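Local coordinates for protein TarM (Staphylococcus aureus subsp. aureus 21178, PDB 4X7R) that is a glycosyltransferase of the GT-B clan whose two Rossmann-like domains face each other around uridine-5'-diphosphate and a second ligand, 3YW, in this model, at residues Gly278-Thr283 with Phe300-Phe305; Ile224-Gly229 with Tyr245-Val250; Asn272-Asn277 with Val296-Thr301. The protein carries 1 engineered substitution. One frame throughout, in Å; residues are numbered along the deposited sequence.

Overall arrangement
All three contacts fall on one seven-stranded parallel sheet of a Rossmann-like domain. Interaction 2 comes first along the chain, pairing strands 221-225 and 243-247, and closes before interaction 3 opens at 272-277. Strand 278-281 follows, and interaction 1 joins it to strand 299-301 at the border of the sheet; interactions 3 and 1 thus end together on strand 299-301, sharing Phe300 and Thr301. The centres are 10 to 12 Å apart. Interactions 1 and 2 both reach 3YW from beyond their strand ends, whereas interaction 3 lies at the opposite ends of strands 278-281 and 299-301, where they begin.

Interaction 1 (Gly278-Thr283 with Phe300-Phe305); sequences GVIVLT and FTISNF. With 3YW ((2S)-2,3-dihydroxypropyl 2-acetamido-2-deoxy-alpha-D-glucopyranoside), chain F.
The last beta-alpha-beta crossover of the seven-stranded parallel sheet sets Val279, Ile280 and Val281 against Phe300 and Thr301, with helix 284-293 as the connection. The backbones pair in the parallel pattern: Phe300 N donates to Val279 O, Phe300 O accepts from Val281 N, and Val281 O receives Ile302 N at 2.9 Å, which carries the ladder just past the end of strand 299-301. On the face bearing Ile280 and Phe300, Ile280 CG1 lies 3.8 Å from Ile302 CD1. Ile280 CG2, anti to its own backbone N, meets Ile302 CB, and the two side chains cross obliquely. Gly278 CA comes in at the edge of the Phe300 ring, in its plane and 3.8 Å from Phe300 CE2; a CB at residue 278 would clash with that ring carbon. On the opposite face Thr301 OG1 donates to Thr283 O at 3.1 Å from well above the carbonyl plane (58° out of it). Thr301 CG2 rests 3.4 Å from Thr283 C, in the N-cap residue of helix 284-293. Beyond the strands the segments line a ligand pocket. Leu282 puts CD2 3.5 Å from Asn304 OD1 and turns CD1 to O6 of 3YW, to which the Asn304 amide makes two weak hydrogen bonds, the one from ND2 being 2.9 Å long. Helix 480-492 covers Ile280 and Ile302 through Leu490, Ile483 and Trp487, helix 284-293 covers Val281 and Thr301, and strand 243-247 is the other neighbour of strand 278-281.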
loop_
_atom_site.group_PDB
_atom_site.type_symbol
_atom_site.label_atom_id
_atom_site.label_comp_id
_atom_site.label_asym_id
_atom_site.label_seq_id
_atom_site.Cartn_x
_atom_site.Cartn_y
_atom_site.Cartn_z
ATOM N N GLY A 278 -21.248 1.346 8.802
ATOM C CA GLY A 278 -20.994 2.571 8.075
ATOM C C GLY A 278 -19.890 2.513 7.049
ATOM O O GLY A 278 -18.948 1.723 7.154
ATOM N N VAL A 279 -20.019 3.371 6.040
ATOM C CA VAL A 279 -19.014 3.533 5.000
ATOM C C VAL A 279 -18.482 4.955 5.166
ATOM O O VAL A 279 -19.247 5.929 5.166
ATOM C CB VAL A 279 -19.567 3.196 3.600
ATOM C CG1 VAL A 279 -18.617 3.671 2.489
ATOM C CG2 VAL A 279 -19.823 1.684 3.488
ATOM N N ILE A 280 -17.173 5.053 5.395
ATOM C CA ILE A 280 -16.489 6.318 5.645
ATOM C C ILE A 280 -15.822 6.840 4.392
ATOM O O ILE A 280 -15.154 6.089 3.683
ATOM C CB ILE A 280 -15.495 6.219 6.861
ATOM C CG1 ILE A 280 -16.234 6.212 8.224
ATOM C CG2 ILE A 280 -14.457 7.381 6.863
ATOM C CD1 ILE A 280 -16.962 4.983 8.623
ATOM N N VAL A 281 -16.016 8.143 4.119
ATOM C CA VAL A 281 -15.352 8.857 3.039
ATOM C C VAL A 281 -14.572 9.973 3.698
ATOM O O VAL A 281 -14.895 10.359 4.814
ATOM C CB VAL A 281 -16.241 9.299 1.859
ATOM C CG1 VAL A 281 -16.805 8.081 1.132
ATOM C CG2 VAL A 281 -17.349 10.259 2.302
ATOM N N LEU A 282 -13.555 10.499 3.018
ATOM C CA LEU A 282 -12.671 11.464 3.638
ATOM C C LEU A 282 -13.111 12.913 3.579
ATOM O O LEU A 282 -12.602 13.717 4.367
ATOM C CB LEU A 282 -11.239 11.295 3.112
ATOM C CG LEU A 282 -10.621 9.874 3.259
ATOM C CD1 LEU A 282 -9.431 9.719 2.314
ATOM C CD2 LEU A 282 -10.227 9.594 4.710
ATOM N N THR A 283 -13.996 13.269 2.623
ATOM C CA THR A 283 -14.440 14.670 2.490
ATOM C C THR A 283 -15.952 14.739 2.460
ATOM O O THR A 283 -16.604 13.731 2.174
ATOM C CB THR A 283 -13.816 15.355 1.225
ATOM O OG1 THR A 283 -14.374 14.775 0.077
ATOM C CG2 THR A 283 -12.280 15.239 1.153
ATOM N N PHE A 300 -20.563 8.341 5.993
ATOM C CA PHE A 300 -20.102 9.300 6.981
ATOM C C PHE A 300 -18.797 9.912 6.544
ATOM O O PHE A 300 -17.977 9.225 5.946
ATOM C CB PHE A 300 -19.942 8.597 8.360
ATOM C CG PHE A 300 -21.202 7.906 8.837
ATOM C CD1 PHE A 300 -22.264 8.641 9.362
ATOM C CD2 PHE A 300 -21.341 6.521 8.732
ATOM C CE1 PHE A 300 -23.425 7.998 9.808
ATOM C CE2 PHE A 300 -22.499 5.879 9.180
ATOM C CZ PHE A 300 -23.538 6.619 9.703
ATOM N N THR A 301 -18.630 11.218 6.770
ATOM C CA THR A 301 -17.390 11.887 6.432
ATOM C C THR A 301 -16.505 11.890 7.656
ATOM O O THR A 301 -16.920 12.362 8.718
ATOM C CB THR A 301 -17.625 13.323 5.946
ATOM O OG1 THR A 301 -18.316 13.289 4.699
ATOM C CG2 THR A 301 -16.311 14.108 5.797
ATOM N N ILE A 302 -15.307 11.320 7.533
ATOM C CA ILE A 302 -14.312 11.395 8.602
ATOM C C ILE A 302 -12.978 11.594 7.895
ATOM O O ILE A 302 -12.543 10.705 7.188
ATOM C CB ILE A 302 -14.277 10.181 9.609
ATOM C CG1 ILE A 302 -15.650 9.831 10.187
ATOM C CG2 ILE A 302 -13.258 10.443 10.744
ATOM C CD1 ILE A 302 -15.647 8.625 11.156
ATOM N N SER A 303 -12.336 12.730 8.082
ATOM C CA SER A 303 -11.009 13.032 7.523
ATOM C C SER A 303 -9.978 12.029 8.042
ATOM O O SER A 303 -10.133 11.502 9.146
ATOM C CB SER A 303 -10.547 14.409 8.009
ATOM O OG SER A 303 -9.185 14.668 7.689
ATOM N N ASN A 304 -8.876 11.856 7.293
ATOM C CA ASN A 304 -7.739 11.092 7.805
ATOM C C ASN A 304 -7.217 11.892 8.990
ATOM O O ASN A 304 -7.299 13.138 8.979
ATOM C CB ASN A 304 -6.589 11.076 6.795
ATOM C CG ASN A 304 -6.734 10.065 5.709
ATOM O OD1 ASN A 304 -7.004 8.898 5.977
ATOM N ND2 ASN A 304 -6.599 10.512 4.461
ATOM N N PHE A 305 -6.632 11.193 9.988
ATOM C CA PHE A 305 -5.986 11.875 11.095
ATOM C C PHE A 305 -4.760 12.575 10.509
ATOM O O PHE A 305 -4.169 12.085 9.541
ATOM C CB PHE A 305 -5.529 10.877 12.158
ATOM C CG PHE A 305 -6.577 10.439 13.154
ATOM C CD1 PHE A 305 -6.979 11.286 14.190
ATOM C CD2 PHE A 305 -7.144 9.168 13.075
ATOM C CE1 PHE A 305 -7.904 10.852 15.153
ATOM C CE2 PHE A 305 -8.073 8.739 14.031
ATOM C CZ PHE A 305 -8.432 9.580 15.075
HETATM O O3A 3YW F . -6.092 2.427 -3.880
HETATM C C4A 3YW F . -4.773 4.762 -1.263
HETATM C C5A 3YW F . -5.024 4.180 -2.632
HETATM O O5 3YW F . -5.725 7.070 0.534
HETATM C C6A 3YW F . -5.953 2.991 -2.585
HETATM C C5 3YW F . -5.115 8.230 1.116
HETATM C C6 3YW F . -5.259 8.085 2.612
HETATM C C4 3YW F . -5.778 9.474 0.529
HETATM O O6 3YW F . -6.618 7.984 3.009
HETATM C C3 3YW F . -5.437 9.541 -0.956
HETATM O O4 3YW F . -5.279 10.644 1.169
HETATM O O3 3YW F . -6.046 10.669 -1.586
HETATM O O7 3YW F . -7.005 8.441 -4.190
HETATM C C7 3YW F . -5.783 8.342 -4.129
HETATM C C8 3YW F . -4.919 8.402 -5.352
HETATM N N2 3YW F . -5.143 8.183 -2.969
HETATM C C2 3YW F . -5.809 8.245 -1.677
HETATM C C1 3YW F . -5.580 6.949 -0.878
HETATM O O1 3YW F . -4.492 6.164 -1.275
HETATM O O2 3YW F . -3.775 3.795 -3.206
#

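Interaction 2 (Ile224-Gly229 with Tyr245-Val250); sequences ICDGPG and YGVIHV. With 3YW ((2S)-2,3-dihydroxypropyl 2-acetamido-2-deoxy-alpha-D-glucopyranoside), chain F; SUS (2-deoxy-3,6-di-O-sulfo-2-(sulfoamino)-alpha-D-glucopyranose), chain C.
Asp226 and His249 meet just beyond the ends of strands 221-225 and 243-247, which belong to a beta-alpha-beta unit with helix 231-235 between them, and their mutual orientation sets the character of the contact. His249 NE2 donates to Asp226 OD1 over 2.6 Å. The acceptor lies almost exactly in the imidazole plane, yet the carboxylate is turned 47° against the ring, and the hydrogen arrives on the anti side of OD1. His249 CG stands anti to its carbonyl carbon, beside the backbone N (chi1 -72°). One ring face receives Val247 CG1, which sits over the rim, 3.4 Å above the plane. At the ring's edge, where His249 lines the 3YW pocket, ND1 is hydrogen-bonded to O6 of 3YW at 2.7 Å, and either atom could be the donor.

Behind this pair the strands run parallel: Cys225 N donates to Tyr245 O, and Cys225 O accepts from Val247 N at 2.8 Å. Ile224 and Val247 touch through their CG2 methyls, 3.6 Å apart. A water then bridges the separating backbones, donating to Asp226 O and Val247 O.

Asp226 OD1 also forms a salt bridge with Arg25 of helix 17-31, so OD1 is gripped by both the imidazole N-H and the arginine. The NE2 bond would limit rotation of the imidazole, consistent with a second-shell role in which Asp226 positions ND1 for O6 of 3YW.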
loop_
_atom_site.group_PDB
_atom_site.type_symbol
_atom_site.label_atom_id
_atom_site.label_comp_id
_atom_site.label_asym_id
_atom_site.label_seq_id
_atom_site.Cartn_x
_atom_site.Cartn_y
_atom_site.Cartn_z
ATOM N N ILE A 224 -12.538 -2.526 10.616
ATOM C CA ILE A 224 -12.483 -1.406 9.681
ATOM C C ILE A 224 -11.811 -1.939 8.447
ATOM O O ILE A 224 -10.661 -2.364 8.515
ATOM C CB ILE A 224 -11.762 -0.129 10.222
ATOM C CG1 ILE A 224 -12.478 0.446 11.453
ATOM C CG2 ILE A 224 -11.639 0.942 9.092
ATOM C CD1 ILE A 224 -11.692 1.541 12.183
ATOM N N CYS A 225 -12.501 -1.917 7.332
ATOM C CA CYS A 225 -11.884 -2.398 6.124
ATOM C C CYS A 225 -11.402 -1.217 5.310
ATOM O O CYS A 225 -12.208 -0.385 4.890
ATOM C CB CYS A 225 -12.820 -3.299 5.326
ATOM S SG CYS A 225 -12.096 -3.871 3.770
ATOM N N ASP A 226 -10.078 -1.144 5.118
ATOM C CA ASP A 226 -9.380 -0.097 4.372
ATOM C C ASP A 226 -9.100 -0.493 2.934
ATOM O O ASP A 226 -9.285 0.315 2.019
ATOM C CB ASP A 226 -8.089 0.289 5.105
ATOM C CG ASP A 226 -8.335 1.163 6.312
ATOM O OD1 ASP A 226 -8.736 2.333 6.119
ATOM O OD2 ASP A 226 -8.149 0.670 7.459
ATOM N N GLY A 227 -8.629 -1.718 2.727
ATOM C CA GLY A 227 -8.368 -2.208 1.374
ATOM C C GLY A 227 -9.684 -2.516 0.696
ATOM O O GLY A 227 -10.439 -3.350 1.199
ATOM N N PRO A 228 -10.056 -1.805 -0.384
ATOM C CA PRO A 228 -11.391 -2.042 -0.992
ATOM C C PRO A 228 -11.644 -3.460 -1.496
ATOM O O PRO A 228 -12.755 -3.986 -1.343
ATOM C CB PRO A 228 -11.466 -0.994 -2.113
ATOM C CG PRO A 228 -10.029 -0.636 -2.419
ATOM C CD PRO A 228 -9.310 -0.741 -1.096
ATOM N N GLY A 229 -10.622 -4.076 -2.094
ATOM C CA GLY A 229 -10.747 -5.437 -2.596
ATOM C C GLY A 229 -10.908 -6.445 -1.466
ATOM O O GLY A 229 -11.377 -7.566 -1.700
ATOM N N TYR A 245 -17.048 -1.553 9.408
ATOM C CA TYR A 245 -16.911 -0.261 8.720
ATOM C C TYR A 245 -16.048 -0.435 7.522
ATOM O O TYR A 245 -15.103 -1.219 7.550
ATOM C CB TYR A 245 -16.264 0.829 9.622
ATOM C CG TYR A 245 -17.078 1.150 10.853
ATOM C CD1 TYR A 245 -18.130 2.060 10.798
ATOM C CD2 TYR A 245 -16.857 0.480 12.050
ATOM C CE1 TYR A 245 -18.930 2.307 11.912
ATOM C CE2 TYR A 245 -17.634 0.741 13.180
ATOM C CZ TYR A 245 -18.678 1.644 13.100
ATOM O OH TYR A 245 -19.483 1.863 14.184
ATOM N N GLY A 246 -16.358 0.321 6.484
ATOM C CA GLY A 246 -15.565 0.344 5.259
ATOM C C GLY A 246 -15.052 1.758 5.118
ATOM O O GLY A 246 -15.832 2.695 5.308
ATOM N N VAL A 247 -13.729 1.940 4.867
ATOM C CA VAL A 247 -13.184 3.280 4.617
ATOM C C VAL A 247 -12.845 3.355 3.125
ATOM O O VAL A 247 -12.039 2.555 2.649
ATOM C CB VAL A 247 -11.957 3.689 5.500
ATOM C CG1 VAL A 247 -11.370 5.033 5.043
ATOM C CG2 VAL A 247 -12.308 3.742 6.992
ATOM N N ILE A 248 -13.467 4.296 2.399
ATOM C CA ILE A 248 -13.182 4.540 0.980
ATOM C C ILE A 248 -12.066 5.612 0.921
ATOM O O ILE A 248 -12.198 6.700 1.475
ATOM C CB ILE A 248 -14.465 4.831 0.176
ATOM C CG1 ILE A 248 -15.230 3.466 -0.004
ATOM C CG2 ILE A 248 -14.124 5.466 -1.186
ATOM C CD1 ILE A 248 -16.546 3.488 -0.536
ATOM N N HIS A 249 -10.920 5.234 0.378
ATOM C CA HIS A 249 -9.742 6.104 0.368
ATOM C C HIS A 249 -9.591 6.900 -0.936
ATOM O O HIS A 249 -8.749 7.795 -1.017
ATOM C CB HIS A 249 -8.473 5.267 0.615
ATOM C CG HIS A 249 -8.347 4.781 2.016
ATOM N ND1 HIS A 249 -7.697 5.531 2.976
ATOM C CD2 HIS A 249 -8.803 3.642 2.582
ATOM C CE1 HIS A 249 -7.762 4.822 4.091
ATOM N NE2 HIS A 249 -8.424 3.680 3.900
ATOM N N VAL A 250 -10.397 6.597 -1.927
ATOM C CA VAL A 250 -10.231 7.175 -3.275
ATOM C C VAL A 250 -11.513 7.816 -3.817
ATOM O O VAL A 250 -12.604 7.575 -3.309
ATOM C CB VAL A 250 -9.731 6.064 -4.267
ATOM C CG1 VAL A 250 -8.408 5.424 -3.811
ATOM C CG2 VAL A 250 -10.787 4.966 -4.441
HETATM O O3A 3YW F . -6.092 2.427 -3.880
HETATM C C4A 3YW F . -4.773 4.762 -1.263
HETATM C C5A 3YW F . -5.024 4.180 -2.632
HETATM O O5 3YW F . -5.725 7.070 0.534
HETATM C C6A 3YW F . -5.953 2.991 -2.585
HETATM C C5 3YW F . -5.115 8.230 1.116
HETATM C C6 3YW F . -5.259 8.085 2.612
HETATM C C4 3YW F . -5.778 9.474 0.529
HETATM O O6 3YW F . -6.618 7.984 3.009
HETATM C C3 3YW F . -5.437 9.541 -0.956
HETATM O O4 3YW F . -5.279 10.644 1.169
HETATM O O3 3YW F . -6.046 10.669 -1.586
HETATM O O7 3YW F . -7.005 8.441 -4.190
HETATM C C7 3YW F . -5.783 8.342 -4.129
HETATM C C8 3YW F . -4.919 8.402 -5.352
HETATM N N2 3YW F . -5.143 8.183 -2.969
HETATM C C2 3YW F . -5.809 8.245 -1.677
HETATM C C1 3YW F . -5.580 6.949 -0.878
HETATM O O1 3YW F . -4.492 6.164 -1.275
HETATM O O2 3YW F . -3.775 3.795 -3.206
HETATM N N2 SUS C . -6.606 -10.621 -2.435
HETATM C C1 SUS C . -5.398 -10.731 -4.578
HETATM S S1 SUS C . -5.796 -11.567 -1.187
HETATM C C2 SUS C . -5.596 -9.963 -3.283
HETATM S S2 SUS C . -1.222 -7.484 -6.310
HETATM C C3 SUS C . -5.986 -8.501 -3.590
HETATM O O3 SUS C . -6.074 -7.730 -2.373
HETATM S S3 SUS C . -7.437 -7.193 -1.942
HETATM C C4 SUS C . -5.020 -7.823 -4.571
HETATM O O4 SUS C . -5.640 -6.603 -4.930
HETATM C C5 SUS C . -4.791 -8.734 -5.830
HETATM O O5 SUS C . -4.398 -10.070 -5.397
HETATM C C6 SUS C . -3.640 -8.280 -6.724
HETATM O O6 SUS C . -2.471 -8.256 -5.924
HETATM O O1S SUS C . -5.086 -10.618 -0.225
HETATM O O2S SUS C . -6.880 -12.376 -0.489
HETATM O O3S SUS C . -4.764 -12.503 -1.814
HETATM O O4S SUS C . -0.276 -7.483 -5.104
HETATM O O5S SUS C . -0.574 -8.171 -7.515
HETATM O O6S SUS C . -1.586 -6.038 -6.667
HETATM O O7S SUS C . -7.964 -6.351 -3.087
HETATM O O8S SUS C . -7.323 -6.323 -0.690
HETATM O O9S SUS C . -8.398 -8.345 -1.671
HETATM O O HOH W 1 -11.783 1.002 0.589
#

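Interaction 3 (Asn272-Asn277 with Val296-Thr301); sequences NANKIN and VENIFT
Asn274 reaches across to the backbone of Glu297 and Asn298, and its side-chain oxygen takes up both N-H groups. Glu297 N approaches Asn274 OD1 at 2.9 Å in the plane of the amide, on a lone pair, whereas Asn298 N comes nearly along the C=O axis at 3.2 Å. Two nearly straight bonds thus hold one oxygen, although Asn274 itself is exposed. A second asparagine works in the reverse direction: Asn298 ND2 donates to Ala273 O at 3.0 Å, tilted 33° from the carbonyl plane. Ala273 O also accepts from Ile276 N, and the two donors reach it from opposite faces of its plane.

These bonds tie together the turns that lead into two adjacent parallel strands of the Rossmann-like sheet. Residues 273-275 form a short 3-10 segment between helix 264-271 and strand 278-281. Asn298 is the centre of an inverse gamma turn, in which Ile299 N, at the first residue of strand 299-301, donates to Glu297 O.

Apolar contact gathers round the methyl of Ala273, which points at the other segment. Ile299 CD1 is its closest neighbour there, 3.6 Å from Ala273 CB; chi2 of Ile299 (-62°) places CD1 against the alanine methyl. Val296 CB lies 4.2 Å from Ala273 CB. Val279 packs on both Ala273 and Ile299.

Farther out, Phe300 CE2 lies 3.7 Å from Asn277 O. A water links Asn277 O and Asn298 OD1 by weak hydrogen bonds, and Asn277 OD1 is hydrogen-bonded to Lys244 N in strand 243-247.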
loop_
_atom_site.group_PDB
_atom_site.type_symbol
_atom_site.label_atom_id
_atom_site.label_comp_id
_atom_site.label_asym_id
_atom_site.label_seq_id
_atom_site.Cartn_x
_atom_site.Cartn_y
_atom_site.Cartn_z
ATOM N N ASN A 272 -23.549 -1.586 -0.340
ATOM C CA ASN A 272 -23.768 -2.388 0.866
ATOM C C ASN A 272 -23.645 -1.621 2.198
ATOM O O ASN A 272 -23.677 -2.250 3.259
ATOM C CB ASN A 272 -22.848 -3.615 0.827
ATOM C CG ASN A 272 -23.374 -4.610 -0.163
ATOM O OD1 ASN A 272 -24.494 -5.097 -0.038
ATOM N ND2 ASN A 272 -22.671 -4.788 -1.253
ATOM N N ALA A 273 -23.538 -0.266 2.144
ATOM C CA ALA A 273 -23.361 0.602 3.326
ATOM C C ALA A 273 -24.437 0.415 4.378
ATOM O O ALA A 273 -24.132 0.386 5.573
ATOM C CB ALA A 273 -23.285 2.065 2.906
ATOM N N ASN A 274 -25.697 0.262 3.929
ATOM C CA ASN A 274 -26.840 0.091 4.824
ATOM C C ASN A 274 -26.861 -1.245 5.552
ATOM O O ASN A 274 -27.598 -1.384 6.518
ATOM C CB ASN A 274 -28.152 0.352 4.090
ATOM C CG ASN A 274 -28.397 1.806 3.787
ATOM O OD1 ASN A 274 -27.583 2.687 4.078
ATOM N ND2 ASN A 274 -29.535 2.091 3.194
ATOM N N LYS A 275 -26.045 -2.206 5.115
ATOM C CA LYS A 275 -25.977 -3.543 5.713
ATOM C C LYS A 275 -24.854 -3.669 6.754
ATOM O O LYS A 275 -24.741 -4.715 7.373
ATOM C CB LYS A 275 -25.850 -4.621 4.620
ATOM C CG LYS A 275 -27.058 -4.675 3.684
ATOM C CD LYS A 275 -26.992 -5.865 2.744
ATOM C CE LYS A 275 -28.115 -5.853 1.734
ATOM N NZ LYS A 275 -27.909 -4.811 0.680
ATOM N N ILE A 276 -24.030 -2.606 6.957
ATOM C CA ILE A 276 -22.920 -2.598 7.928
ATOM C C ILE A 276 -23.059 -1.377 8.849
ATOM O O ILE A 276 -24.057 -0.649 8.752
ATOM C CB ILE A 276 -21.505 -2.736 7.259
ATOM C CG1 ILE A 276 -21.200 -1.584 6.269
ATOM C CG2 ILE A 276 -21.330 -4.135 6.595
ATOM C CD1 ILE A 276 -19.754 -1.440 5.852
ATOM N N ASN A 277 -22.078 -1.129 9.731
ATOM C CA ASN A 277 -22.217 0.023 10.616
ATOM C C ASN A 277 -21.972 1.362 9.918
ATOM O O ASN A 277 -22.509 2.380 10.348
ATOM C CB ASN A 277 -21.413 -0.145 11.901
ATOM C CG ASN A 277 -21.786 -1.373 12.667
ATOM O OD1 ASN A 277 -21.457 -2.487 12.272
ATOM N ND2 ASN A 277 -22.470 -1.182 13.785
ATOM N N VAL A 296 -28.438 4.672 -0.592
ATOM C CA VAL A 296 -27.852 4.313 0.710
ATOM C C VAL A 296 -27.829 5.528 1.639
ATOM O O VAL A 296 -27.826 6.650 1.154
ATOM C CB VAL A 296 -26.452 3.644 0.612
ATOM C CG1 VAL A 296 -26.553 2.207 0.126
ATOM C CG2 VAL A 296 -25.469 4.463 -0.235
ATOM N N GLU A 297 -27.820 5.307 2.960
ATOM C CA GLU A 297 -27.799 6.401 3.937
ATOM C C GLU A 297 -26.531 6.430 4.806
ATOM O O GLU A 297 -26.040 7.523 5.119
ATOM C CB GLU A 297 -29.052 6.345 4.822
ATOM C CG GLU A 297 -30.296 6.917 4.150
ATOM C CD GLU A 297 -31.627 6.598 4.805
ATOM O OE1 GLU A 297 -31.666 5.708 5.688
ATOM O OE2 GLU A 297 -32.644 7.208 4.402
ATOM N N ASN A 298 -26.003 5.225 5.171
ATOM C CA ASN A 298 -24.842 4.981 6.041
ATOM C C ASN A 298 -23.477 5.449 5.518
ATOM O O ASN A 298 -22.507 4.694 5.616
ATOM C CB ASN A 298 -24.764 3.481 6.382
ATOM C CG ASN A 298 -25.436 3.059 7.653
ATOM O OD1 ASN A 298 -26.163 3.815 8.292
ATOM N ND2 ASN A 298 -25.218 1.815 8.035
ATOM N N ILE A 299 -23.388 6.681 5.019
ATOM C CA ILE A 299 -22.170 7.301 4.508
ATOM C C ILE A 299 -21.777 8.401 5.486
ATOM O O ILE A 299 -22.579 9.284 5.778
ATOM C CB ILE A 299 -22.366 7.850 3.054
ATOM C CG1 ILE A 299 -23.091 6.835 2.123
ATOM C CG2 ILE A 299 -21.045 8.362 2.465
ATOM C CD1 ILE A 299 -22.362 5.398 1.844
ATOM N N PHE A 300 -20.563 8.341 5.993
ATOM C CA PHE A 300 -20.102 9.300 6.981
ATOM C C PHE A 300 -18.797 9.912 6.544
ATOM O O PHE A 300 -17.977 9.225 5.946
ATOM C CB PHE A 300 -19.942 8.597 8.360
ATOM C CG PHE A 300 -21.202 7.906 8.837
ATOM C CD1 PHE A 300 -22.264 8.641 9.362
ATOM C CD2 PHE A 300 -21.341 6.521 8.732
ATOM C CE1 PHE A 300 -23.425 7.998 9.808
ATOM C CE2 PHE A 300 -22.499 5.879 9.180
ATOM C CZ PHE A 300 -23.538 6.619 9.703
ATOM N N THR A 301 -18.630 11.218 6.770
ATOM C CA THR A 301 -17.390 11.887 6.432
ATOM C C THR A 301 -16.505 11.890 7.656
ATOM O O THR A 301 -16.920 12.362 8.718
ATOM C CB THR A 301 -17.625 13.323 5.946
ATOM O OG1 THR A 301 -18.316 13.289 4.699
ATOM C CG2 THR A 301 -16.311 14.108 5.797
HETATM O O HOH W 2 -25.683 3.179 11.497
#